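Local structure of spike protein P1 (Pseudoalteromonas phage pm2, 2VVE) at residues Asp125-Ser130 and Asp238-Val243; Ile118-Glu123 and Gly200-Phe205; Arg134-Ser139 and Phe186-Leu191; Arg88-Tyr93 and Ile232-Asp237. The protein binds the host receptor from the fivefold vertices of the virion, with its C-terminal part for attachment and its N-terminal part held at the capsid vertex. All blocks are in the same frame, centred on the assembly; numbering follows the deposited sequence.

Contact 1: Asp125-Ser130 and Asp238-Val243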
# COMPACT_ATOMS: atom_id res chain seq x y z
N ASP A 125 -5.10 7.37 -25.90
CA ASP A 125 -5.13 8.82 -25.74
C ASP A 125 -5.28 9.53 -27.08
O ASP A 125 -4.39 9.48 -27.93
CB ASP A 125 -3.86 9.29 -25.02
CG ASP A 125 -3.85 10.79 -24.77
OD1 ASP A 125 -4.89 11.45 -25.01
OD2 ASP A 125 -2.79 11.29 -24.33
N GLY A 126 -6.43 10.18 -27.26
CA GLY A 126 -6.75 10.93 -28.48
C GLY A 126 -6.96 10.07 -29.72
O GLY A 126 -6.82 10.56 -30.84
N VAL A 127 -7.28 8.80 -29.51
CA VAL A 127 -7.55 7.87 -30.62
C VAL A 127 -9.06 7.65 -30.74
O VAL A 127 -9.70 7.21 -29.78
CB VAL A 127 -6.83 6.51 -30.42
CG1 VAL A 127 -7.21 5.53 -31.53
CG2 VAL A 127 -5.30 6.68 -30.36
N PRO A 128 -9.65 7.96 -31.92
CA PRO A 128 -11.10 7.79 -32.07
C PRO A 128 -11.54 6.33 -31.97
O PRO A 128 -10.83 5.42 -32.45
CB PRO A 128 -11.39 8.33 -33.47
CG PRO A 128 -10.17 9.17 -33.84
CD PRO A 128 -9.02 8.50 -33.14
N PHE A 129 -12.69 6.10 -31.35
CA PHE A 129 -13.23 4.75 -31.19
C PHE A 129 -14.74 4.74 -31.29
O PHE A 129 -15.40 5.76 -31.05
CB PHE A 129 -12.77 4.14 -29.86
CG PHE A 129 -13.32 4.84 -28.64
CD1 PHE A 129 -14.53 4.43 -28.08
CD2 PHE A 129 -12.63 5.90 -28.06
CE1 PHE A 129 -15.04 5.07 -26.95
CE2 PHE A 129 -13.13 6.55 -26.93
CZ PHE A 129 -14.34 6.13 -26.37
N SER A 130 -15.29 3.59 -31.67
CA SER A 130 -16.74 3.42 -31.80
C SER A 130 -17.40 3.13 -30.46
O SER A 130 -17.01 2.19 -29.76
CB SER A 130 -17.06 2.29 -32.78
OG SER A 130 -18.45 2.02 -32.82
N ASP A 238 -15.43 -2.25 -31.21
CA ASP A 238 -14.19 -1.68 -31.71
C ASP A 238 -12.99 -2.39 -31.06
O ASP A 238 -12.89 -2.41 -29.83
CB ASP A 238 -14.14 -0.19 -31.37
CG ASP A 238 -13.01 0.54 -32.08
OD1 ASP A 238 -11.89 0.01 -32.17
OD2 ASP A 238 -13.24 1.68 -32.54
N PRO A 239 -12.07 -2.94 -31.88
CA PRO A 239 -10.89 -3.66 -31.35
C PRO A 239 -10.06 -2.86 -30.34
O PRO A 239 -9.36 -3.44 -29.50
CB PRO A 239 -10.06 -3.94 -32.61
CG PRO A 239 -11.03 -3.90 -33.75
CD PRO A 239 -12.11 -2.94 -33.36
N LEU A 240 -10.12 -1.53 -30.42
CA LEU A 240 -9.43 -0.68 -29.44
C LEU A 240 -10.07 -0.72 -28.05
O LEU A 240 -9.44 -0.35 -27.06
CB LEU A 240 -9.38 0.76 -29.92
CG LEU A 240 -8.65 1.08 -31.23
CD1 LEU A 240 -9.17 2.41 -31.78
CD2 LEU A 240 -7.14 1.10 -31.02
N LEU A 241 -11.34 -1.12 -27.98
CA LEU A 241 -12.09 -1.11 -26.72
C LEU A 241 -12.38 -2.50 -26.21
O LEU A 241 -12.61 -2.69 -25.01
CB LEU A 241 -13.40 -0.33 -26.87
CG LEU A 241 -13.37 1.18 -26.57
CD1 LEU A 241 -13.27 1.45 -25.08
CD2 LEU A 241 -12.21 1.85 -27.30
N THR A 242 -12.39 -3.47 -27.11
CA THR A 242 -12.65 -4.85 -26.72
C THR A 242 -11.43 -5.45 -26.02
O THR A 242 -11.57 -6.41 -25.28
CB THR A 242 -13.09 -5.74 -27.90
OG1 THR A 242 -12.03 -5.83 -28.87
CG2 THR A 242 -14.33 -5.16 -28.56
N VAL A 243 -10.26 -4.88 -26.28
CA VAL A 243 -9.02 -5.21 -25.56
C VAL A 243 -9.26 -4.95 -24.06
O VAL A 243 -9.88 -3.95 -23.69
CB VAL A 243 -7.82 -4.39 -26.13
CG1 VAL A 243 -8.00 -2.88 -25.91
CG2 VAL A 243 -6.49 -4.84 -25.55
O HOH W 1 -11.67 3.12 -34.15

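Contact 2: Ile118-Glu123 and Gly200-Phe205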
# COMPACT_ATOMS: atom_id res chain seq x y z
N ILE A 118 -15.71 5.40 -18.66
CA ILE A 118 -14.75 4.76 -19.56
C ILE A 118 -13.35 5.21 -19.14
O ILE A 118 -13.05 6.40 -19.15
CB ILE A 118 -14.97 5.12 -21.05
CG1 ILE A 118 -16.40 4.82 -21.49
CG2 ILE A 118 -13.93 4.40 -21.95
CD1 ILE A 118 -16.75 5.35 -22.89
N ASP A 119 -12.51 4.24 -18.78
CA ASP A 119 -11.12 4.55 -18.46
C ASP A 119 -10.29 4.42 -19.73
O ASP A 119 -9.99 3.30 -20.17
CB ASP A 119 -10.61 3.63 -17.35
CG ASP A 119 -9.25 4.04 -16.81
OD1 ASP A 119 -8.74 5.12 -17.17
OD2 ASP A 119 -8.69 3.26 -16.00
N VAL A 120 -9.93 5.56 -20.31
CA VAL A 120 -9.16 5.60 -21.56
C VAL A 120 -7.67 5.42 -21.25
O VAL A 120 -7.04 6.29 -20.64
CB VAL A 120 -9.43 6.90 -22.35
CG1 VAL A 120 -8.62 6.94 -23.64
CG2 VAL A 120 -10.91 7.01 -22.69
N PRO A 121 -7.08 4.28 -21.68
CA PRO A 121 -5.67 4.03 -21.38
C PRO A 121 -4.77 4.97 -22.17
O PRO A 121 -5.21 5.51 -23.19
CB PRO A 121 -5.47 2.58 -21.85
CG PRO A 121 -6.48 2.38 -22.90
CD PRO A 121 -7.67 3.19 -22.49
N PRO A 122 -3.51 5.16 -21.71
CA PRO A 122 -2.58 5.98 -22.48
C PRO A 122 -2.51 5.52 -23.93
O PRO A 122 -2.43 6.34 -24.83
CB PRO A 122 -1.24 5.73 -21.78
CG PRO A 122 -1.60 5.39 -20.38
CD PRO A 122 -2.90 4.64 -20.47
N GLU A 123 -2.59 4.21 -24.13
CA GLU A 123 -2.53 3.62 -25.46
C GLU A 123 -3.67 4.09 -26.40
O GLU A 123 -3.57 3.95 -27.62
CB GLU A 123 -2.47 2.09 -25.34
CG GLU A 123 -1.14 1.52 -24.73
CD GLU A 123 -1.01 1.63 -23.19
OE1 GLU A 123 -2.03 1.57 -22.46
OE2 GLU A 123 0.15 1.74 -22.69
N GLY A 200 -7.39 8.81 -19.43
CA GLY A 200 -8.04 9.02 -18.15
C GLY A 200 -9.50 8.62 -18.15
O GLY A 200 -10.02 8.11 -19.15
N VAL A 201 -10.16 8.87 -17.03
CA VAL A 201 -11.54 8.46 -16.84
C VAL A 201 -12.47 9.53 -17.40
O VAL A 201 -12.28 10.72 -17.16
CB VAL A 201 -11.82 8.18 -15.34
CG1 VAL A 201 -13.28 7.87 -15.11
CG2 VAL A 201 -10.94 7.05 -14.83
N HIS A 202 -13.46 9.09 -18.18
CA HIS A 202 -14.51 9.96 -18.67
C HIS A 202 -15.85 9.34 -18.27
O HIS A 202 -16.04 8.12 -18.35
CB HIS A 202 -14.46 10.12 -20.20
CG HIS A 202 -13.22 10.80 -20.68
ND1 HIS A 202 -13.18 12.15 -20.96
CD2 HIS A 202 -11.96 10.34 -20.89
CE1 HIS A 202 -11.96 12.49 -21.35
NE2 HIS A 202 -11.20 11.41 -21.31
N ARG A 203 -16.75 10.19 -17.81
CA ARG A 203 -18.07 9.74 -17.35
C ARG A 203 -19.09 9.95 -18.47
O ARG A 203 -19.10 11.00 -19.13
CB ARG A 203 -18.49 10.49 -16.09
CG ARG A 203 -19.80 10.02 -15.46
CD ARG A 203 -19.79 10.31 -13.96
NE ARG A 203 -18.82 9.43 -13.28
CZ ARG A 203 -18.51 9.50 -11.99
NH1 ARG A 203 -19.08 10.41 -11.22
NH2 ARG A 203 -17.63 8.64 -11.46
N VAL A 204 -19.94 8.93 -18.66
CA VAL A 204 -20.91 8.89 -19.77
C VAL A 204 -22.34 8.74 -19.25
O VAL A 204 -22.63 7.80 -18.51
CB VAL A 204 -20.61 7.71 -20.75
CG1 VAL A 204 -21.57 7.75 -21.94
CG2 VAL A 204 -19.15 7.73 -21.21
N PHE A 205 -23.22 9.67 -19.65
CA PHE A 205 -24.65 9.63 -19.31
C PHE A 205 -25.48 9.31 -20.57
O PHE A 205 -25.63 10.16 -21.46
CB PHE A 205 -25.13 10.97 -18.73
CG PHE A 205 -24.41 11.42 -17.48
CD1 PHE A 205 -25.00 11.23 -16.23
CD2 PHE A 205 -23.18 12.08 -17.56
CE1 PHE A 205 -24.35 11.66 -15.07
CE2 PHE A 205 -22.53 12.52 -16.40
CZ PHE A 205 -23.12 12.30 -15.16

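Contact 3: Arg134-Ser139 and Phe186-Leu191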
# COMPACT_ATOMS: atom_id res chain seq x y z
N ARG A 134 -27.62 -0.34 -28.16
CA ARG A 134 -28.86 -0.92 -28.64
C ARG A 134 -29.99 -0.17 -27.91
O ARG A 134 -30.07 -0.19 -26.67
CB ARG A 134 -28.89 -2.43 -28.36
CG ARG A 134 -30.21 -3.11 -28.69
CD ARG A 134 -30.18 -4.60 -28.38
NE ARG A 134 -31.42 -5.23 -28.82
CZ ARG A 134 -31.60 -6.55 -28.92
NH1 ARG A 134 -32.77 -7.01 -29.35
NH2 ARG A 134 -30.63 -7.39 -28.61
N VAL A 135 -30.81 0.53 -28.68
CA VAL A 135 -31.74 1.50 -28.12
C VAL A 135 -33.17 1.13 -28.47
O VAL A 135 -33.49 0.86 -29.63
CB VAL A 135 -31.39 2.96 -28.58
CG1 VAL A 135 -32.36 3.94 -28.00
CG2 VAL A 135 -29.99 3.35 -28.17
N ARG A 136 -34.03 1.11 -27.45
CA ARG A 136 -35.42 0.74 -27.64
C ARG A 136 -36.34 1.91 -27.30
O ARG A 136 -36.36 2.39 -26.16
CB ARG A 136 -35.78 -0.50 -26.80
CG ARG A 136 -37.22 -1.00 -26.99
CD ARG A 136 -37.44 -2.30 -26.28
NE ARG A 136 -36.52 -3.32 -26.78
CZ ARG A 136 -36.19 -4.41 -26.11
NH1 ARG A 136 -36.70 -4.64 -24.90
NH2 ARG A 136 -35.33 -5.27 -26.64
N HIS A 137 -37.09 2.35 -28.29
CA HIS A 137 -38.12 3.35 -28.09
C HIS A 137 -39.49 2.68 -28.03
O HIS A 137 -39.83 1.87 -28.89
CB HIS A 137 -38.07 4.40 -29.20
CG HIS A 137 -36.70 4.93 -29.46
ND1 HIS A 137 -36.07 5.81 -28.60
CD2 HIS A 137 -35.83 4.73 -30.48
CE1 HIS A 137 -34.87 6.11 -29.08
NE2 HIS A 137 -34.71 5.47 -30.22
N LYS A 138 -40.26 2.99 -27.00
CA LYS A 138 -41.62 2.46 -26.87
C LYS A 138 -42.51 3.55 -26.29
O LYS A 138 -42.27 4.02 -25.17
CB LYS A 138 -41.63 1.20 -25.99
CG LYS A 138 -42.97 0.48 -25.90
CD LYS A 138 -42.83 -0.80 -25.08
CE LYS A 138 -44.08 -1.65 -25.10
NZ LYS A 138 -45.20 -1.04 -24.34
N SER A 139 -43.52 3.96 -27.06
CA SER A 139 -44.42 5.04 -26.67
C SER A 139 -45.88 4.61 -26.54
O SER A 139 -46.61 5.15 -25.71
CB SER A 139 -44.29 6.25 -27.61
OG SER A 139 -44.68 5.94 -28.94
N PHE A 186 -36.96 -6.60 -32.22
CA PHE A 186 -36.35 -6.67 -33.55
C PHE A 186 -36.28 -5.32 -34.27
O PHE A 186 -35.62 -5.19 -35.30
CB PHE A 186 -37.08 -7.71 -34.43
CG PHE A 186 -38.57 -7.51 -34.51
CD1 PHE A 186 -39.43 -8.29 -33.73
CD2 PHE A 186 -39.12 -6.54 -35.35
CE1 PHE A 186 -40.81 -8.11 -33.79
CE2 PHE A 186 -40.50 -6.35 -35.41
CZ PHE A 186 -41.35 -7.14 -34.64
N ASP A 187 -36.99 -4.32 -33.73
CA ASP A 187 -36.98 -2.96 -34.26
C ASP A 187 -36.00 -2.03 -33.52
O ASP A 187 -35.90 -0.84 -33.84
CB ASP A 187 -38.38 -2.35 -34.23
CG ASP A 187 -39.35 -3.04 -35.18
OD1 ASP A 187 -38.94 -3.45 -36.29
OD2 ASP A 187 -40.54 -3.17 -34.81
N ASP A 188 -35.28 -2.57 -32.53
CA ASP A 188 -34.32 -1.75 -31.76
C ASP A 188 -33.35 -1.03 -32.68
O ASP A 188 -32.94 -1.57 -33.71
CB ASP A 188 -33.54 -2.61 -30.76
CG ASP A 188 -34.36 -3.01 -29.54
OD1 ASP A 188 -35.51 -2.53 -29.38
OD2 ASP A 188 -33.85 -3.82 -28.74
N ASN A 189 -33.00 0.20 -32.31
CA ASN A 189 -32.02 0.98 -33.07
C ASN A 189 -30.60 0.85 -32.55
O ASN A 189 -30.37 0.41 -31.43
CB ASN A 189 -32.43 2.45 -33.10
CG ASN A 189 -33.74 2.68 -33.82
OD1 ASN A 189 -34.12 1.92 -34.71
ND2 ASN A 189 -34.45 3.74 -33.45
N THR A 190 -29.63 1.23 -33.38
CA THR A 190 -28.25 1.31 -32.93
C THR A 190 -27.74 2.75 -32.95
O THR A 190 -27.64 3.37 -34.01
CB THR A 190 -27.32 0.37 -33.71
OG1 THR A 190 -27.77 -0.99 -33.55
CG2 THR A 190 -25.88 0.48 -33.19
N LEU A 191 -27.45 3.27 -31.77
CA LEU A 191 -26.76 4.53 -31.64
C LEU A 191 -25.29 4.19 -31.88
O LEU A 191 -24.76 3.27 -31.27
CB LEU A 191 -27.02 5.14 -30.25
CG LEU A 191 -26.28 6.41 -29.81
CD1 LEU A 191 -26.53 7.60 -30.74
CD2 LEU A 191 -26.62 6.78 -28.36

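Contact 4: Arg88-Tyr93 and Ile232-Asp237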
# COMPACT_ATOMS: atom_id res chain seq x y z
N ARG A 88 -16.75 -5.38 -25.44
CA ARG A 88 -16.85 -4.64 -24.20
C ARG A 88 -18.28 -4.19 -24.01
O ARG A 88 -18.78 -3.37 -24.78
CB ARG A 88 -15.91 -3.44 -24.15
CG ARG A 88 -15.99 -2.69 -22.82
CD ARG A 88 -14.74 -1.89 -22.49
NE ARG A 88 -13.55 -2.73 -22.36
CZ ARG A 88 -13.22 -3.43 -21.27
NH1 ARG A 88 -12.12 -4.16 -21.27
NH2 ARG A 88 -14.00 -3.41 -20.19
N VAL A 89 -18.94 -4.74 -22.99
CA VAL A 89 -20.28 -4.28 -22.62
C VAL A 89 -20.16 -3.40 -21.39
O VAL A 89 -19.69 -3.84 -20.34
CB VAL A 89 -21.24 -5.47 -22.34
CG1 VAL A 89 -22.63 -4.95 -21.92
CG2 VAL A 89 -21.36 -6.36 -23.57
N PHE A 90 -20.57 -2.14 -21.54
CA PHE A 90 -20.44 -1.18 -20.45
C PHE A 90 -21.58 -1.32 -19.46
O PHE A 90 -21.36 -1.41 -18.25
CB PHE A 90 -20.36 0.24 -21.00
CG PHE A 90 -19.08 0.52 -21.75
CD1 PHE A 90 -17.88 0.65 -21.07
CD2 PHE A 90 -19.09 0.65 -23.14
CE1 PHE A 90 -16.71 0.92 -21.75
CE2 PHE A 90 -17.91 0.92 -23.84
CZ PHE A 90 -16.72 1.05 -23.14
N LYS A 91 -22.81 -1.35 -19.99
CA LYS A 91 -24.01 -1.43 -19.18
C LYS A 91 -25.11 -2.09 -19.98
O LYS A 91 -25.13 -2.03 -21.22
CB LYS A 91 -24.49 -0.02 -18.78
CG LYS A 91 -23.70 0.70 -17.71
CD LYS A 91 -23.94 0.12 -16.31
CE LYS A 91 -23.07 0.85 -15.30
NZ LYS A 91 -22.95 0.17 -13.98
N GLU A 92 -26.02 -2.72 -19.26
CA GLU A 92 -27.32 -3.09 -19.82
C GLU A 92 -28.37 -2.51 -18.90
O GLU A 92 -28.29 -2.68 -17.68
CB GLU A 92 -27.47 -4.61 -19.93
CG GLU A 92 -26.49 -5.24 -20.90
CD GLU A 92 -26.51 -6.75 -20.85
OE1 GLU A 92 -27.46 -7.35 -21.40
OE2 GLU A 92 -25.58 -7.33 -20.27
N TYR A 93 -29.32 -1.79 -19.48
CA TYR A 93 -30.38 -1.17 -18.69
C TYR A 93 -31.74 -1.75 -19.04
O TYR A 93 -32.04 -2.00 -20.21
CB TYR A 93 -30.41 0.34 -18.93
CG TYR A 93 -29.18 1.09 -18.51
CD1 TYR A 93 -28.93 1.37 -17.16
CD2 TYR A 93 -28.28 1.57 -19.46
CE1 TYR A 93 -27.80 2.09 -16.77
CE2 TYR A 93 -27.14 2.29 -19.08
CZ TYR A 93 -26.91 2.54 -17.73
OH TYR A 93 -25.80 3.25 -17.35
N ILE A 232 -30.94 -0.47 -23.95
CA ILE A 232 -30.89 -1.92 -23.73
C ILE A 232 -29.46 -2.44 -23.46
O ILE A 232 -29.23 -3.21 -22.50
CB ILE A 232 -31.55 -2.67 -24.92
CG1 ILE A 232 -33.03 -2.28 -25.05
CG2 ILE A 232 -31.36 -4.18 -24.81
CD1 ILE A 232 -33.89 -2.66 -23.84
N GLU A 233 -28.51 -2.00 -24.28
CA GLU A 233 -27.11 -2.37 -24.13
C GLU A 233 -26.23 -1.22 -24.60
O GLU A 233 -26.49 -0.64 -25.65
CB GLU A 233 -26.83 -3.62 -24.96
CG GLU A 233 -25.48 -4.27 -24.71
CD GLU A 233 -25.11 -5.30 -25.77
OE1 GLU A 233 -25.90 -5.50 -26.73
OE2 GLU A 233 -24.03 -5.89 -25.65
N VAL A 234 -25.23 -0.86 -23.81
CA VAL A 234 -24.20 0.10 -24.23
C VAL A 234 -22.89 -0.69 -24.32
O VAL A 234 -22.46 -1.33 -23.34
CB VAL A 234 -24.06 1.30 -23.27
CG1 VAL A 234 -23.00 2.29 -23.81
CG2 VAL A 234 -25.43 1.99 -23.06
N TYR A 235 -22.25 -0.63 -25.48
CA TYR A 235 -21.13 -1.54 -25.78
C TYR A 235 -20.20 -0.97 -26.84
O TYR A 235 -20.47 0.08 -27.43
CB TYR A 235 -21.68 -2.90 -26.25
CG TYR A 235 -22.40 -2.85 -27.58
CD1 TYR A 235 -21.73 -3.15 -28.77
CD2 TYR A 235 -23.74 -2.47 -27.66
CE1 TYR A 235 -22.38 -3.08 -30.00
CE2 TYR A 235 -24.40 -2.40 -28.89
CZ TYR A 235 -23.71 -2.71 -30.05
OH TYR A 235 -24.35 -2.63 -31.27
N SER A 236 -19.11 -1.68 -27.08
CA SER A 236 -18.26 -1.39 -28.22
C SER A 236 -17.72 -2.71 -28.75
O SER A 236 -17.31 -3.56 -27.97
CB SER A 236 -17.11 -0.48 -27.80
OG SER A 236 -16.24 -0.22 -28.90
N ASP A 237 -17.73 -2.87 -30.07
CA ASP A 237 -17.03 -3.99 -30.71
C ASP A 237 -15.80 -3.50 -31.47
O ASP A 237 -15.20 -4.24 -32.24
CB ASP A 237 -17.96 -4.82 -31.60
CG ASP A 237 -18.88 -3.98 -32.45
OD1 ASP A 237 -18.52 -2.84 -32.81
OD2 ASP A 237 -19.97 -4.49 -32.77
O HOH W 2 -31.04 -4.79 -21.35

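Contact 1: Asp125-Ser130 and Asp238-Val243
Ser130 and Asp238 meet in a polar contact, flanked by apolar packing, between the early part of strand 129-137 and the N-cap of the short, weakly bonded helix 239-242. Asp238 holds the N-cap position and works with both carboxylate oxygens. OD1 turns back on its own helix and accepts from Leu240 N at 2.9 Å, while OD2 reaches across to accept from Ser130 N, also at 2.9 Å and nearly straight at 164°. Each donor meets its oxygen on the anti side, somewhat out of the carboxylate plane. A water adds a third bond, giving its hydrogens to Asp238 OD2 and Pro128 O.

Beside these polar bonds lies the apolar part. Phe129 has CG in the crowded position between backbone N and carbonyl carbon (chi1 66°), and Leu241 CD2 approaches this ring obliquely, 3.5 Å from Phe129 CG. Leu240 CD1 fits against Val127 CG1 at 3.7 Å, the two side chains crossing at about a right angle. Outside the contact, Ser236 OG joins Ser130 O to Asp238 N, and Ser130 OG turns instead to Asp192.

One carboxylate thus serves as helix cap and as acceptor for a strand amide. Three donors on it, together with the helix N terminus, would probably stabilise its negative charge.

Contact 2: Ile118-Glu123 and Gly200-Phe205
Ile118 packs against Val204 on the facing strand, on the face it shares with Val120 and His202, and its side chain can be read atom by atom. CB lies 4.2 Å from His202 O, the oxygen that accepts from Ile118 N. CG1 stands anti to the carbonyl carbon (chi1 -55°) and comes 4.0 Å from Val204 CG2. At the tip, CD1 closes on that same Val204 CG2 at 3.8 Å, the two side chains meeting aslant.

The backbones form an antiparallel ladder. Ile118 with His202 and Val120 with Gly200 are hydrogen-bonded pairs, each joined by two bonds, and Asp119 with Val201 is the non-hydrogen-bonded pair between them. There Val201 CA also makes a CA-H...O contact with Ile118 O at 3.4 Å. On the face of Ile118, Val120 CG2 touches His202 CD2 at 3.9 Å; on the other face Asp119 OD1 rests 3.7 Å from Val201 CG2. Both ring nitrogens of His202 are bonded to main-chain oxygens, NE2 to Ser198 and ND1 to Thr160, which fixes the rotation of the imidazole and is consistent with a doubly protonated ring.

Strand 116-120 lines one side of strand 200-208, while strand 151-160 runs antiparallel along it too, its Phe157 and Ile159 touching Val204. Farther along, Phe205 packs on helix 105-110.

Contact 3: Arg134-Ser139 and Phe186-Leu191
Asp188 is gripped by Arg134 and Arg136, which reach it from the neighbouring strand. Arg136 binds side-on with two nitrogens: NE meets OD1 of Asp188 at 2.9 Å in the guanidinium plane, and NH2 meets OD2 of Asp188 at 3.0 Å, both oxygens using their syn lone pairs. The two flat groups lie nearly coplanar, 27° apart. Arg134 comes in differently, its NE bonding to the anti lone pair of Asp188 OD2 at 2.8 Å with its plane turned 70° from the carboxylate. OD2 therefore carries two arginine donors, and the network would probably favour the ionised form of the aspartate. The chains take different shapes to get there: Arg134 is extended from CG to NE, whereas Arg136 bends at chi3 (-59°), which brings NE to the syn side of Asp188 OD1.

Behind the salt bridges, Val135 and Asn189 form an antiparallel hydrogen-bonded pair, with Val135 N to Asn189 O and Asn189 N to Val135 O both at 2.8 Å. The pairing belongs to the four-stranded sheet 88-91, 229-236, 129-137, 189-195, whose strand order is that of one sheet of a jelly roll, with strand 189-195 outermost within the chain. On the face occupied by Val135, its CG2 packs 4.0 Å from Leu191 CB.

Farther out, Asp185 O accepts from Arg134 NH1. Arg134 and Arg136 also rest on Ile232 of the next strand, and His137 is fixed between Tyr175 OH and Thr229 OG1.

Contact 4: Arg88-Tyr93 and Ile232-Asp237
Phe90 overlaps the backbone of the facing strand, its ring meeting Tyr235 CA obliquely with CD2 4.0 Å away. It lies in a classic beta bulge: Phe90 and Lys91 both stand opposite Val234, so the register between strands 88-91 and 232-236 shifts by one. Val234 O accepts a 2.7 Å bond from Phe90 N and a weak, longer one from Lys91 N, while Val234 N bonds to Lys91 O at 2.8 Å. Strand 88-91 is outermost within the chain in this jelly-roll sheet.

Before the bulge the ladder is regular, with Arg88 and Ser236 joined by two backbone bonds. Arg88 CG also sits over one face of the Phe90 ring, near its rim. Farther out, the Phe90 ring meets that of Phe116 at a shallow interplanar angle, and Leu241 O takes the NE of Arg88.

Val89 and Glu233 are turned at about a right angle to each other, Val89 CG2 lying 3.4 Å from Glu233 OE2. The first torsion of Glu233 sets CG anti to the backbone N (chi1 -170°), and the chain runs extended beyond CG. Glu92 lies alongside, pointing the same way.

Past the bulge the pairing slackens: the bond from Tyr93 N to Ile232 O is weak, and a water donates to Ile232 O at 2.7 Å and to Tyr93 O at 3.2 Å.

From the N terminus, segment 88-93 comes first and waits for 232-237, so contact 4 closes a long loop that encloses contact 2, which encloses contact 3. Contact 1 breaks this nesting: it opens at 125-130, within contacts 2 and 4, and closes at 238-243, after both, crossing each of them while keeping contact 3 inside. Contacts 3 and 4 each pair an outermost strand of one four-stranded sheet, 189-195 and 88-91, with its inner neighbour, meeting where Arg134 N bonds to Glu233 O. Contact 2 lies in the sheet of strands 116-120, 200-208 and 151-160, touching contact 4 through Ile118 and Phe90. Contact 1 links strand 129-137 of the four-stranded sheet to helix 239-242, just before strand 245-253.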